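Local atomic coordinates of endoglucanase (Uncultured bacterium, PDB entry 3X17), a protein that hydrolyses internal beta-1,4-glucosidic bonds of cellulose as an endoglucanase of glycoside hydrolase family 9. Residues L53-A58 with P108-G113; Y198-Q203 with L549-A554; N486-P491 with E537-A542. One frame throughout, in Å; residues are numbered along the deposited sequence.

Contact 1. Residues L53-A58 with P108-G113; sequences LQIVRA and PEFAIG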
ATOM      1  N   LEU A  53      22.381 -25.052  -5.073  1.00 41.70           N
ATOM      2  CA  LEU A  53      22.043 -23.881  -5.889  1.00 40.96           C
ATOM      3  C   LEU A  53      23.276 -23.201  -6.451  1.00 40.71           C
ATOM      4  O   LEU A  53      24.254 -22.960  -5.732  1.00 40.80           O
ATOM      5  CB  LEU A  53      21.230 -22.878  -5.074  1.00 39.94           C
ATOM      6  CG  LEU A  53      20.815 -21.563  -5.760  1.00 39.71           C
ATOM      7  CD1 LEU A  53      19.645 -21.789  -6.724  1.00 42.99           C
ATOM      8  CD2 LEU A  53      20.397 -20.568  -4.693  1.00 40.84           C
ATOM      9  N   GLN A  54      23.202 -22.828  -7.719  1.00 39.08           N
ATOM     10  CA  GLN A  54      24.151 -21.899  -8.273  1.00 40.47           C
ATOM     11  C   GLN A  54      23.448 -20.596  -8.639  1.00 41.88           C
ATOM     12  O   GLN A  54      22.263 -20.595  -8.979  1.00 40.71           O
ATOM     13  CB  GLN A  54      24.829 -22.500  -9.507  1.00 40.25           C
ATOM     14  CG  GLN A  54      25.376 -23.889  -9.289  1.00 41.41           C
ATOM     15  CD  GLN A  54      25.833 -24.514 -10.589  1.00 45.15           C
ATOM     16  OE1 GLN A  54      25.113 -24.486 -11.585  1.00 46.08           O
ATOM     17  NE2 GLN A  54      27.052 -25.045 -10.598  1.00 42.69           N
ATOM     18  N   ILE A  55      24.172 -19.488  -8.523  1.00 41.54           N
ATOM     19  CA  ILE A  55      23.803 -18.260  -9.201  1.00 42.72           C
ATOM     20  C   ILE A  55      24.748 -18.082 -10.368  1.00 45.48           C
ATOM     21  O   ILE A  55      25.953 -18.262 -10.230  1.00 47.61           O
ATOM     22  CB  ILE A  55      23.953 -17.022  -8.309  1.00 43.27           C
ATOM     23  CG1 ILE A  55      23.183 -17.154  -6.980  1.00 41.31           C
ATOM     24  CG2 ILE A  55      23.721 -15.729  -9.122  1.00 40.37           C
ATOM     25  CD1 ILE A  55      21.744 -17.640  -7.089  1.00 43.11           C
ATOM     26  N   VAL A  56      24.207 -17.632 -11.488  1.00 47.89           N
ATOM     27  CA  VAL A  56      24.895 -17.721 -12.764  1.00 49.87           C
ATOM     28  C   VAL A  56      24.727 -16.389 -13.520  1.00 50.66           C
ATOM     29  O   VAL A  56      23.632 -15.850 -13.583  1.00 49.40           O
ATOM     30  CB  VAL A  56      24.280 -18.864 -13.586  1.00 48.38           C
ATOM     31  CG1 VAL A  56      24.752 -18.795 -14.987  1.00 50.06           C
ATOM     32  CG2 VAL A  56      24.628 -20.212 -12.966  1.00 49.63           C
ATOM     33  N   ARG A  57      25.808 -15.838 -14.057  1.00 54.64           N
ATOM     34  CA  ARG A  57      25.681 -14.651 -14.918  1.00 58.51           C
ATOM     35  C   ARG A  57      24.673 -14.906 -16.039  1.00 59.25           C
ATOM     36  O   ARG A  57      24.660 -15.984 -16.645  1.00 59.43           O
ATOM     37  CB  ARG A  57      27.036 -14.224 -15.498  1.00 59.82           C
ATOM     38  CG  ARG A  57      27.961 -13.527 -14.499  1.00 65.12           C
ATOM     39  CD  ARG A  57      28.481 -12.192 -15.033  1.00 74.81           C
ATOM     40  NE  ARG A  57      29.312 -12.374 -16.219  1.00 81.53           N
ATOM     41  CZ  ARG A  57      30.598 -12.714 -16.187  1.00 86.96           C
ATOM     42  NH1 ARG A  57      31.220 -12.875 -15.025  1.00 87.97           N
ATOM     43  NH2 ARG A  57      31.269 -12.883 -17.321  1.00 87.92           N
ATOM     44  N   ALA A  58      23.779 -13.946 -16.259  1.00 59.73           N
ATOM     45  CA  ALA A  58      22.789 -14.065 -17.325  1.00 61.15           C
ATOM     46  C   ALA A  58      23.457 -14.249 -18.683  1.00 62.66           C
ATOM     47  O   ALA A  58      23.043 -15.098 -19.465  1.00 62.01           O
ATOM     48  CB  ALA A  58      21.865 -12.854 -17.346  1.00 60.73           C
ATOM     49  N   PRO A 108      13.737 -17.072 -13.254  1.00 43.46           N
ATOM     50  CA  PRO A 108      13.879 -15.964 -14.178  1.00 43.12           C
ATOM     51  C   PRO A 108      15.101 -15.111 -13.836  1.00 43.53           C
ATOM     52  O   PRO A 108      15.667 -15.226 -12.735  1.00 43.32           O
ATOM     53  CB  PRO A 108      12.594 -15.151 -13.959  1.00 43.55           C
ATOM     54  CG  PRO A 108      11.768 -15.921 -12.917  1.00 43.24           C
ATOM     55  CD  PRO A 108      12.345 -17.270 -12.813  1.00 42.87           C
ATOM     56  N   GLU A 109      15.461 -14.228 -14.754  1.00 41.73           N
ATOM     57  CA  GLU A 109      16.579 -13.323 -14.557  1.00 44.53           C
ATOM     58  C   GLU A 109      16.232 -12.245 -13.563  1.00 44.03           C
ATOM     59  O   GLU A 109      15.168 -11.625 -13.670  1.00 45.02           O
ATOM     60  CB  GLU A 109      16.912 -12.614 -15.865  1.00 44.96           C
ATOM     61  CG  GLU A 109      18.099 -13.162 -16.567  1.00 49.74           C
ATOM     62  CD  GLU A 109      18.322 -12.481 -17.891  1.00 55.80           C
ATOM     63  OE1 GLU A 109      18.729 -11.305 -17.879  1.00 60.41           O
ATOM     64  OE2 GLU A 109      18.066 -13.109 -18.937  1.00 57.39           O
ATOM     65  N   PHE A 110      17.227 -11.850 -12.776  1.00 40.69           N
ATOM     66  CA  PHE A 110      17.047 -10.775 -11.819  1.00 39.95           C
ATOM     67  C   PHE A 110      18.339  -9.972 -11.727  1.00 40.26           C
ATOM     68  O   PHE A 110      19.388 -10.425 -12.163  1.00 39.41           O
ATOM     69  CB  PHE A 110      16.671 -11.340 -10.445  1.00 38.97           C
ATOM     70  CG  PHE A 110      17.726 -12.231  -9.849  1.00 41.68           C
ATOM     71  CD1 PHE A 110      18.764 -11.692  -9.090  1.00 36.80           C
ATOM     72  CD2 PHE A 110      17.718 -13.607 -10.104  1.00 37.68           C
ATOM     73  CE1 PHE A 110      19.750 -12.514  -8.538  1.00 41.03           C
ATOM     74  CE2 PHE A 110      18.694 -14.448  -9.532  1.00 39.87           C
ATOM     75  CZ  PHE A 110      19.704 -13.903  -8.752  1.00 36.62           C
ATOM     76  N   ALA A 111      18.257  -8.764 -11.201  1.00 39.23           N
ATOM     77  CA  ALA A 111      19.441  -7.912 -11.108  1.00 41.62           C
ATOM     78  C   ALA A 111      19.981  -7.847  -9.688  1.00 40.28           C
ATOM     79  O   ALA A 111      19.230  -7.963  -8.727  1.00 42.53           O
ATOM     80  CB  ALA A 111      19.134  -6.477 -11.639  1.00 40.82           C
ATOM     81  N   ILE A 112      21.287  -7.658  -9.559  1.00 40.84           N
ATOM     82  CA  ILE A 112      21.835  -7.115  -8.324  1.00 41.47           C
ATOM     83  C   ILE A 112      22.312  -5.702  -8.589  1.00 41.38           C
ATOM     84  O   ILE A 112      22.928  -5.441  -9.611  1.00 41.89           O
ATOM     85  CB  ILE A 112      22.961  -7.993  -7.743  1.00 42.32           C
ATOM     86  CG1 ILE A 112      22.367  -9.314  -7.253  1.00 45.93           C
ATOM     87  CG2 ILE A 112      23.636  -7.283  -6.591  1.00 38.73           C
ATOM     88  CD1 ILE A 112      23.233 -10.524  -7.494  1.00 51.39           C
ATOM     89  N   GLY A 113      21.883  -4.771  -7.748  1.00 40.75           N
ATOM     90  CA  GLY A 113      21.942  -3.352  -8.072  1.00 42.08           C
ATOM     91  C   GLY A 113      20.970  -2.594  -7.178  1.00 42.74           C
ATOM     92  O   GLY A 113      20.354  -3.189  -6.292  1.00 42.36           O
TER
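Ile55 meets Phe110 and Ala58 meets Glu109 in a sparse contact between next-but-one strands of the N-terminal Ig-like domain. Strands 52-57 and 110-112 do not pair with each other; strand 95-101 runs between them, antiparallel to both, so the two segments meet through side chains alone. On one face of the sheet the contact is apolar: CG2 of Ile55 lies 4.4 Å from CZ of Phe110, approaching the ring obliquely. This is loose packing, and both buried residues have further partners, Ile55 on Tyr97 and Leu91, Phe110 on Tyr25, whose ring it meets edge-to-face. The second touch lies just beyond the end of strand 52-57, where the backbones come nearest, with CA of Ala58 6.8 Å from CA of Glu109. Here the methyl CB of Ala58 rests against the carboxylate end of Glu109, 3.5 Å from OE1 and 3.6 Å from CD. The extended Glu109 chain (chi2 176°) brings the carboxylate alongside the methyl. What fixes its polar end is the salt bridge from OE1 to NE of Arg96 on the intervening strand, and the Ala58 methyl adds van der Waals contact. Shortening Glu109 to an alanine would probably leave Arg96 without this charged mate and open a gap beside the Ala58 methyl. Around the pair, strand 63-74 flanks 52-57 on the side away from 95-101, supplying Val64 and Trp65 against Ile55, while short strand 24-25 lies beyond 110-112 and brings Tyr25 to Phe110.

Contact 2. Residues Y198-Q203 with L549-A554; sequences YELYPQ and LVFVAA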
ATOM      1  N   TYR A 198       7.918   9.821   2.635  1.00 29.89           N
ATOM      2  CA  TYR A 198       8.787  10.918   2.308  1.00 32.93           C
ATOM      3  C   TYR A 198       9.480  11.450   3.551  1.00 31.64           C
ATOM      4  O   TYR A 198      10.678  11.666   3.545  1.00 33.56           O
ATOM      5  CB  TYR A 198       8.067  12.061   1.597  1.00 32.22           C
ATOM      6  CG  TYR A 198       8.975  13.282   1.482  1.00 34.36           C
ATOM      7  CD1 TYR A 198       9.949  13.358   0.472  1.00 35.44           C
ATOM      8  CD2 TYR A 198       8.985  14.257   2.475  1.00 33.94           C
ATOM      9  CE1 TYR A 198      10.814  14.443   0.390  1.00 35.59           C
ATOM     10  CE2 TYR A 198       9.895  15.314   2.438  1.00 39.08           C
ATOM     11  CZ  TYR A 198      10.801  15.393   1.401  1.00 35.63           C
ATOM     12  OH  TYR A 198      11.663  16.439   1.364  1.00 41.26           O
ATOM     13  N   GLU A 199       8.727  11.609   4.629  1.00 32.28           N
ATOM     14  CA  GLU A 199       9.258  12.140   5.880  1.00 30.61           C
ATOM     15  C   GLU A 199      10.417  11.301   6.433  1.00 32.46           C
ATOM     16  O   GLU A 199      11.396  11.834   6.916  1.00 33.53           O
ATOM     17  CB  GLU A 199       8.141  12.202   6.929  1.00 31.26           C
ATOM     18  CG  GLU A 199       8.518  12.977   8.187  1.00 32.13           C
ATOM     19  CD  GLU A 199       7.308  13.325   9.013  1.00 33.33           C
ATOM     20  OE1 GLU A 199       6.438  12.441   9.217  1.00 33.57           O
ATOM     21  OE2 GLU A 199       7.229  14.480   9.489  1.00 35.76           O
ATOM     22  N   LEU A 200      10.260   9.986   6.420  1.00 32.38           N
ATOM     23  CA  LEU A 200      11.284   9.085   6.927  1.00 32.96           C
ATOM     24  C   LEU A 200      12.413   8.858   5.922  1.00 31.73           C
ATOM     25  O   LEU A 200      13.552   8.718   6.324  1.00 31.31           O
ATOM     26  CB  LEU A 200      10.671   7.737   7.370  1.00 33.44           C
ATOM     27  CG  LEU A 200       9.938   7.825   8.708  1.00 38.99           C
ATOM     28  CD1 LEU A 200       9.185   6.512   9.023  1.00 39.87           C
ATOM     29  CD2 LEU A 200      10.936   8.236   9.851  1.00 38.32           C
ATOM     30  N   TYR A 201      12.124   8.940   4.630  1.00 30.03           N
ATOM     31  CA  TYR A 201      13.146   8.643   3.619  1.00 29.40           C
ATOM     32  C   TYR A 201      13.276   9.720   2.539  1.00 29.93           C
ATOM     33  O   TYR A 201      13.214   9.418   1.351  1.00 32.33           O
ATOM     34  CB  TYR A 201      12.853   7.283   2.975  1.00 29.92           C
ATOM     35  CG  TYR A 201      12.541   6.186   3.989  1.00 30.89           C
ATOM     36  CD1 TYR A 201      13.513   5.721   4.857  1.00 33.99           C
ATOM     37  CD2 TYR A 201      11.269   5.635   4.082  1.00 31.86           C
ATOM     38  CE1 TYR A 201      13.228   4.737   5.793  1.00 37.85           C
ATOM     39  CE2 TYR A 201      10.981   4.633   4.981  1.00 29.12           C
ATOM     40  CZ  TYR A 201      11.952   4.196   5.845  1.00 36.79           C
ATOM     41  OH  TYR A 201      11.666   3.196   6.740  1.00 34.27           O
ATOM     42  N   PRO A 202      13.487  10.977   2.946  1.00 31.59           N
ATOM     43  CA  PRO A 202      13.488  12.112   2.008  1.00 33.75           C
ATOM     44  C   PRO A 202      14.559  11.976   0.931  1.00 37.28           C
ATOM     45  O   PRO A 202      14.409  12.518  -0.178  1.00 37.24           O
ATOM     46  CB  PRO A 202      13.780  13.332   2.907  1.00 34.50           C
ATOM     47  CG  PRO A 202      14.471  12.769   4.139  1.00 35.00           C
ATOM     48  CD  PRO A 202      13.857  11.363   4.322  1.00 30.36           C
ATOM     49  N   GLN A 203      15.622  11.231   1.235  1.00 36.93           N
ATOM     50  CA  GLN A 203      16.737  11.099   0.297  1.00 39.85           C
ATOM     51  C   GLN A 203      16.386  10.147  -0.866  1.00 38.69           C
ATOM     52  O   GLN A 203      16.982  10.231  -1.948  1.00 36.55           O
ATOM     53  CB  GLN A 203      18.046  10.686   1.016  1.00 41.17           C
ATOM     54  CG  GLN A 203      18.016   9.310   1.707  1.00 48.62           C
ATOM     55  CD  GLN A 203      17.143   9.265   2.983  1.00 52.90           C
ATOM     56  OE1 GLN A 203      16.414  10.205   3.293  1.00 54.42           O
ATOM     57  NE2 GLN A 203      17.245   8.171   3.731  1.00 55.34           N
ATOM     58  N   LEU A 549       3.399  -0.139  -0.170  1.00 29.17           N
ATOM     59  CA  LEU A 549       4.432  -0.528  -1.125  1.00 30.50           C
ATOM     60  C   LEU A 549       5.460   0.592  -1.339  1.00 31.58           C
ATOM     61  O   LEU A 549       6.662   0.349  -1.324  1.00 33.49           O
ATOM     62  CB  LEU A 549       3.834  -1.005  -2.468  1.00 29.63           C
ATOM     63  CG  LEU A 549       4.834  -1.315  -3.590  1.00 29.97           C
ATOM     64  CD1 LEU A 549       5.882  -2.379  -3.182  1.00 27.68           C
ATOM     65  CD2 LEU A 549       4.131  -1.701  -4.919  1.00 24.80           C
ATOM     66  N   VAL A 550       4.991   1.791  -1.609  1.00 28.99           N
ATOM     67  CA  VAL A 550       5.883   2.937  -1.729  1.00 31.48           C
ATOM     68  C   VAL A 550       6.672   3.137  -0.420  1.00 34.28           C
ATOM     69  O   VAL A 550       7.866   3.391  -0.468  1.00 32.68           O
ATOM     70  CB  VAL A 550       5.108   4.250  -2.058  1.00 31.51           C
ATOM     71  CG1 VAL A 550       5.986   5.503  -1.794  1.00 28.87           C
ATOM     72  CG2 VAL A 550       4.630   4.235  -3.509  1.00 31.11           C
ATOM     73  N   PHE A 551       6.022   2.952   0.740  1.00 35.06           N
ATOM     74  CA  PHE A 551       6.733   3.066   2.026  1.00 34.12           C
ATOM     75  C   PHE A 551       7.879   2.066   2.193  1.00 31.90           C
ATOM     76  O   PHE A 551       9.038   2.455   2.433  1.00 31.04           O
ATOM     77  CB  PHE A 551       5.774   2.994   3.218  1.00 35.03           C
ATOM     78  CG  PHE A 551       6.448   3.244   4.557  1.00 34.89           C
ATOM     79  CD1 PHE A 551       7.043   2.205   5.258  1.00 32.47           C
ATOM     80  CD2 PHE A 551       6.514   4.525   5.089  1.00 37.76           C
ATOM     81  CE1 PHE A 551       7.660   2.429   6.481  1.00 35.66           C
ATOM     82  CE2 PHE A 551       7.140   4.757   6.298  1.00 36.88           C
ATOM     83  CZ  PHE A 551       7.700   3.703   7.005  1.00 41.90           C
ATOM     84  N   VAL A 552       7.583   0.789   1.989  1.00 29.60           N
ATOM     85  CA  VAL A 552       8.583  -0.234   2.241  1.00 31.15           C
ATOM     86  C   VAL A 552       9.695  -0.174   1.194  1.00 31.50           C
ATOM     87  O   VAL A 552      10.881  -0.240   1.533  1.00 31.26           O
ATOM     88  CB  VAL A 552       7.969  -1.656   2.378  1.00 31.33           C
ATOM     89  CG1 VAL A 552       9.051  -2.670   2.705  1.00 29.80           C
ATOM     90  CG2 VAL A 552       6.940  -1.664   3.493  1.00 28.79           C
ATOM     91  N   ALA A 553       9.315   0.150  -0.040  1.00 29.32           N
ATOM     92  CA  ALA A 553      10.268   0.253  -1.121  1.00 30.06           C
ATOM     93  C   ALA A 553      11.216   1.425  -0.850  1.00 31.71           C
ATOM     94  O   ALA A 553      12.438   1.330  -1.112  1.00 29.24           O
ATOM     95  CB  ALA A 553       9.552   0.442  -2.446  1.00 32.29           C
ATOM     96  N   ALA A 554      10.661   2.522  -0.335  1.00 28.73           N
ATOM     97  CA  ALA A 554      11.482   3.706  -0.061  1.00 31.59           C
ATOM     98  C   ALA A 554      12.542   3.424   1.027  1.00 32.25           C
ATOM     99  O   ALA A 554      13.678   3.885   0.924  1.00 33.65           O
ATOM    100  CB  ALA A 554      10.614   4.894   0.324  1.00 29.41           C
TER
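Tyr201 and Phe551 form a T-shaped (edge-to-face) aromatic pair in the (alpha/alpha)6 barrel of the catalytic domain, where the C-terminal end of helix 184-200 meets helix 543-558. The edge of Tyr201 points at the face of Phe551, with ring centroids 5.5 Å apart and planes at 64°. CE2 of Tyr201 stands 3.9 Å above the Phe551 plane, displaced toward the rim. Tyr201 is the first residue to leave helical geometry, and its CG, anti to the carbonyl carbon (chi1 -47°), carries the ring across to the other helix. That ring is covered on both faces: Ala554 C lies 3.9 Å above its plane near the rim, and CB of the preceding Leu200 lies over the centre of the opposite face. The Ala554 methyl adds a touch, its CB 3.9 Å from CD2 of Tyr201. Leu200 also reaches Phe551, placing CD1 at the ring edge, 3.8 Å from CZ. Phe551 continues into the hydrophobic packing between helices, against Met444 and Leu447 of helix 435-452 and Ala197 of helix 184-200. The phenol is moored to helix 543-558 by a hydrogen bond between Tyr201 OH and ND1 of His555. Dispersion and ring electrostatics thus supply the contact itself, while the hydroxyl, engaged by the residue next to Ala554, probably limits how far the tyrosine ring can tilt.

Contact 3. Residues N486-P491 with E537-A542; sequences NPPRNP and ETNEPA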
ATOM      1  N   ASN A 486       6.843 -12.301 -14.244  1.00 35.98           N
ATOM      2  CA  ASN A 486       5.481 -12.860 -14.251  1.00 35.90           C
ATOM      3  C   ASN A 486       4.431 -11.973 -13.530  1.00 34.05           C
ATOM      4  O   ASN A 486       3.748 -12.425 -12.604  1.00 34.00           O
ATOM      5  CB  ASN A 486       5.465 -14.307 -13.691  1.00 35.42           C
ATOM      6  CG  ASN A 486       4.082 -14.976 -13.823  1.00 36.61           C
ATOM      7  OD1 ASN A 486       3.260 -14.523 -14.606  1.00 34.90           O
ATOM      8  ND2 ASN A 486       3.814 -16.025 -13.023  1.00 27.99           N
ATOM      9  N   PRO A 487       4.327 -10.699 -13.942  1.00 33.47           N
ATOM     10  CA  PRO A 487       3.374  -9.764 -13.383  1.00 34.16           C
ATOM     11  C   PRO A 487       1.921 -10.109 -13.762  1.00 35.53           C
ATOM     12  O   PRO A 487       1.677 -11.053 -14.531  1.00 37.04           O
ATOM     13  CB  PRO A 487       3.794  -8.441 -14.022  1.00 33.89           C
ATOM     14  CG  PRO A 487       4.315  -8.856 -15.386  1.00 34.85           C
ATOM     15  CD  PRO A 487       5.046 -10.133 -15.104  1.00 35.32           C
ATOM     16  N   PRO A 488       0.956  -9.350 -13.225  1.00 35.70           N
ATOM     17  CA  PRO A 488      -0.448  -9.488 -13.620  1.00 34.97           C
ATOM     18  C   PRO A 488      -0.694  -8.933 -15.021  1.00 35.80           C
ATOM     19  O   PRO A 488      -0.564  -7.741 -15.243  1.00 37.22           O
ATOM     20  CB  PRO A 488      -1.180  -8.639 -12.585  1.00 32.89           C
ATOM     21  CG  PRO A 488      -0.230  -8.513 -11.444  1.00 35.91           C
ATOM     22  CD  PRO A 488       1.116  -8.437 -12.090  1.00 35.04           C
ATOM     23  N   ARG A 489      -1.034  -9.804 -15.961  1.00 36.07           N
ATOM     24  CA  ARG A 489      -1.294  -9.384 -17.313  1.00 35.43           C
ATOM     25  C   ARG A 489      -2.752  -8.975 -17.505  1.00 33.85           C
ATOM     26  O   ARG A 489      -3.069  -8.260 -18.439  1.00 30.75           O
ATOM     27  CB  ARG A 489      -0.948 -10.514 -18.278  1.00 38.93           C
ATOM     28  CG  ARG A 489       0.534 -10.578 -18.607  1.00 42.52           C
ATOM     29  CD  ARG A 489       0.921 -11.973 -19.012  1.00 45.67           C
ATOM     30  NE  ARG A 489       2.362 -12.129 -18.834  1.00 55.56           N
ATOM     31  CZ  ARG A 489       2.936 -12.819 -17.850  1.00 44.54           C
ATOM     32  NH1 ARG A 489       2.201 -13.521 -16.997  1.00 43.78           N
ATOM     33  NH2 ARG A 489       4.248 -12.919 -17.824  1.00 43.52           N
ATOM     34  N   ASN A 490      -3.626  -9.447 -16.631  1.00 33.06           N
ATOM     35  CA  ASN A 490      -5.042  -9.230 -16.803  1.00 35.02           C
ATOM     36  C   ASN A 490      -5.662  -8.599 -15.590  1.00 33.90           C
ATOM     37  O   ASN A 490      -6.633  -9.122 -15.056  1.00 34.96           O
ATOM     38  CB  ASN A 490      -5.738 -10.572 -17.067  1.00 36.18           C
ATOM     39  CG  ASN A 490      -5.136 -11.321 -18.252  1.00 37.98           C
ATOM     40  OD1 ASN A 490      -4.989 -10.759 -19.331  1.00 39.13           O
ATOM     41  ND2 ASN A 490      -4.738 -12.577 -18.032  1.00 35.95           N
ATOM     42  N   PRO A 491      -5.103  -7.486 -15.123  1.00 35.00           N
ATOM     43  CA  PRO A 491      -5.615  -6.880 -13.894  1.00 34.48           C
ATOM     44  C   PRO A 491      -7.065  -6.399 -14.027  1.00 34.76           C
ATOM     45  O   PRO A 491      -7.453  -5.901 -15.094  1.00 36.80           O
ATOM     46  CB  PRO A 491      -4.694  -5.673 -13.703  1.00 33.43           C
ATOM     47  CG  PRO A 491      -4.272  -5.312 -15.073  1.00 35.01           C
ATOM     48  CD  PRO A 491      -4.094  -6.634 -15.777  1.00 36.40           C
ATOM     49  N   GLU A 537     -11.512  -9.437  -6.580  1.00 36.31           N
ATOM     50  CA  GLU A 537     -11.156  -9.653  -5.198  1.00 37.27           C
ATOM     51  C   GLU A 537      -9.743 -10.197  -5.001  1.00 36.93           C
ATOM     52  O   GLU A 537      -9.298 -10.421  -3.927  1.00 35.33           O
ATOM     53  CB  GLU A 537     -12.213 -10.495  -4.489  1.00 37.44           C
ATOM     54  CG  GLU A 537     -12.105 -11.956  -4.626  1.00 37.36           C
ATOM     55  CD  GLU A 537     -12.590 -12.451  -5.927  1.00 43.02           C
ATOM     56  OE1 GLU A 537     -13.210 -13.499  -6.013  1.00 64.29           O
ATOM     57  OE2 GLU A 537     -12.315 -11.779  -6.890  1.00 43.51           O
ATOM     58  N   THR A 538      -9.039 -10.359  -6.083  1.00 35.98           N
ATOM     59  CA  THR A 538      -7.763 -11.046  -6.099  1.00 35.73           C
ATOM     60  C   THR A 538      -6.777 -10.267  -6.973  1.00 35.33           C
ATOM     61  O   THR A 538      -5.563 -10.265  -6.726  1.00 33.79           O
ATOM     62  CB  THR A 538      -8.016 -12.446  -6.684  1.00 35.75           C
ATOM     63  OG1 THR A 538      -8.172 -13.402  -5.627  1.00 40.03           O
ATOM     64  CG2 THR A 538      -7.047 -12.844  -7.672  1.00 29.58           C
ATOM     65  N   ASN A 539      -7.292  -9.634  -8.024  1.00 31.71           N
ATOM     66  CA  ASN A 539      -6.434  -9.150  -9.101  1.00 32.30           C
ATOM     67  C   ASN A 539      -6.741  -7.708  -9.462  1.00 31.21           C
ATOM     68  O   ASN A 539      -6.551  -7.264 -10.608  1.00 32.23           O
ATOM     69  CB  ASN A 539      -6.548 -10.040 -10.339  1.00 32.82           C
ATOM     70  CG  ASN A 539      -5.329  -9.944 -11.239  1.00 35.13           C
ATOM     71  OD1 ASN A 539      -4.177  -9.891 -10.765  1.00 33.96           O
ATOM     72  ND2 ASN A 539      -5.564  -9.923 -12.544  1.00 27.55           N
ATOM     73  N   GLU A 540      -7.248  -6.983  -8.482  1.00 30.92           N
ATOM     74  CA  GLU A 540      -7.512  -5.561  -8.655  1.00 31.63           C
ATOM     75  C   GLU A 540      -6.518  -4.740  -7.811  1.00 31.63           C
ATOM     76  O   GLU A 540      -6.352  -4.994  -6.603  1.00 31.67           O
ATOM     77  CB  GLU A 540      -8.950  -5.220  -8.237  1.00 31.03           C
ATOM     78  CG  GLU A 540      -9.321  -3.759  -8.596  1.00 32.11           C
ATOM     79  CD  GLU A 540     -10.650  -3.289  -8.038  1.00 40.69           C
ATOM     80  OE1 GLU A 540     -11.167  -3.904  -7.078  1.00 45.42           O
ATOM     81  OE2 GLU A 540     -11.171  -2.266  -8.552  1.00 41.63           O
ATOM     82  N   PRO A 541      -5.914  -3.718  -8.423  1.00 31.02           N
ATOM     83  CA  PRO A 541      -5.075  -2.777  -7.689  1.00 31.71           C
ATOM     84  C   PRO A 541      -5.924  -1.785  -6.916  1.00 32.27           C
ATOM     85  O   PRO A 541      -7.123  -1.700  -7.160  1.00 35.87           O
ATOM     86  CB  PRO A 541      -4.294  -2.069  -8.798  1.00 33.49           C
ATOM     87  CG  PRO A 541      -5.206  -2.106  -9.968  1.00 33.11           C
ATOM     88  CD  PRO A 541      -6.002  -3.389  -9.855  1.00 30.99           C
ATOM     89  N   ALA A 542      -5.333  -1.103  -5.940  1.00 30.80           N
ATOM     90  CA  ALA A 542      -5.978   0.008  -5.266  1.00 30.89           C
ATOM     91  C   ALA A 542      -4.928   0.972  -4.718  1.00 31.72           C
ATOM     92  O   ALA A 542      -3.778   0.573  -4.448  1.00 31.22           O
ATOM     93  CB  ALA A 542      -6.892  -0.514  -4.132  1.00 29.66           C
TER
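Asn539 fits its side-chain amide against Asn490 and the prolines of the 486-491 loop, the tightly packed part of a contact between two segments without helix or strand. Its ND2 lies 2.8 Å from the carbonyl oxygen of Asn490 and donates to OD1 of Asp531, while OD1 pairs with the hydroxyl of Tyr529 and sits 3.7 Å from CB of Pro488. Having CG anti to the backbone N (chi1 -157°) sends the amide toward the loop. Beside it, CA of Pro491 makes a CA-H...O contact with the backbone oxygen of Asn539, at 3.4 Å. The outer side is looser: Arg489 turns away into an exposed position and bonds within its own segment, NH1 donating to OD1 of Asn486 (2.8 Å) nearly in the guanidinium plane. Segment 537-542 belongs to the C-terminal signature sequence of family 9, and so probably borders the substrate cleft. Asp531 also accepts the backbone N-H groups of Arg489 and Asn490, tying the same loop that Asn539 packs against. With both ends of the buried amide bonded, its flip is likely to be disfavoured and the two loops held in fixed relation.

Contact 1 belongs to the N-terminal Ig-like domain, contacts 2 and 3 to the family 9 catalytic domain. Contact 1 closes before the others open; helix 184-200 then supplies the first half of contact 2, and its second half, on helix 543-558, follows both halves of contact 3. The loop 537-542 runs straight into that helix, so contacts 2 and 3 share one continuous piece of chain, although their centres lie 24 Å apart on opposite sides of the chain's centre. Contact 1 is about 26 Å from contact 3, centre to centre, with nearest atoms about 6 Å apart. Pro108 touching Ser485 joins the Ig-like domain to the loop leading into contact 3.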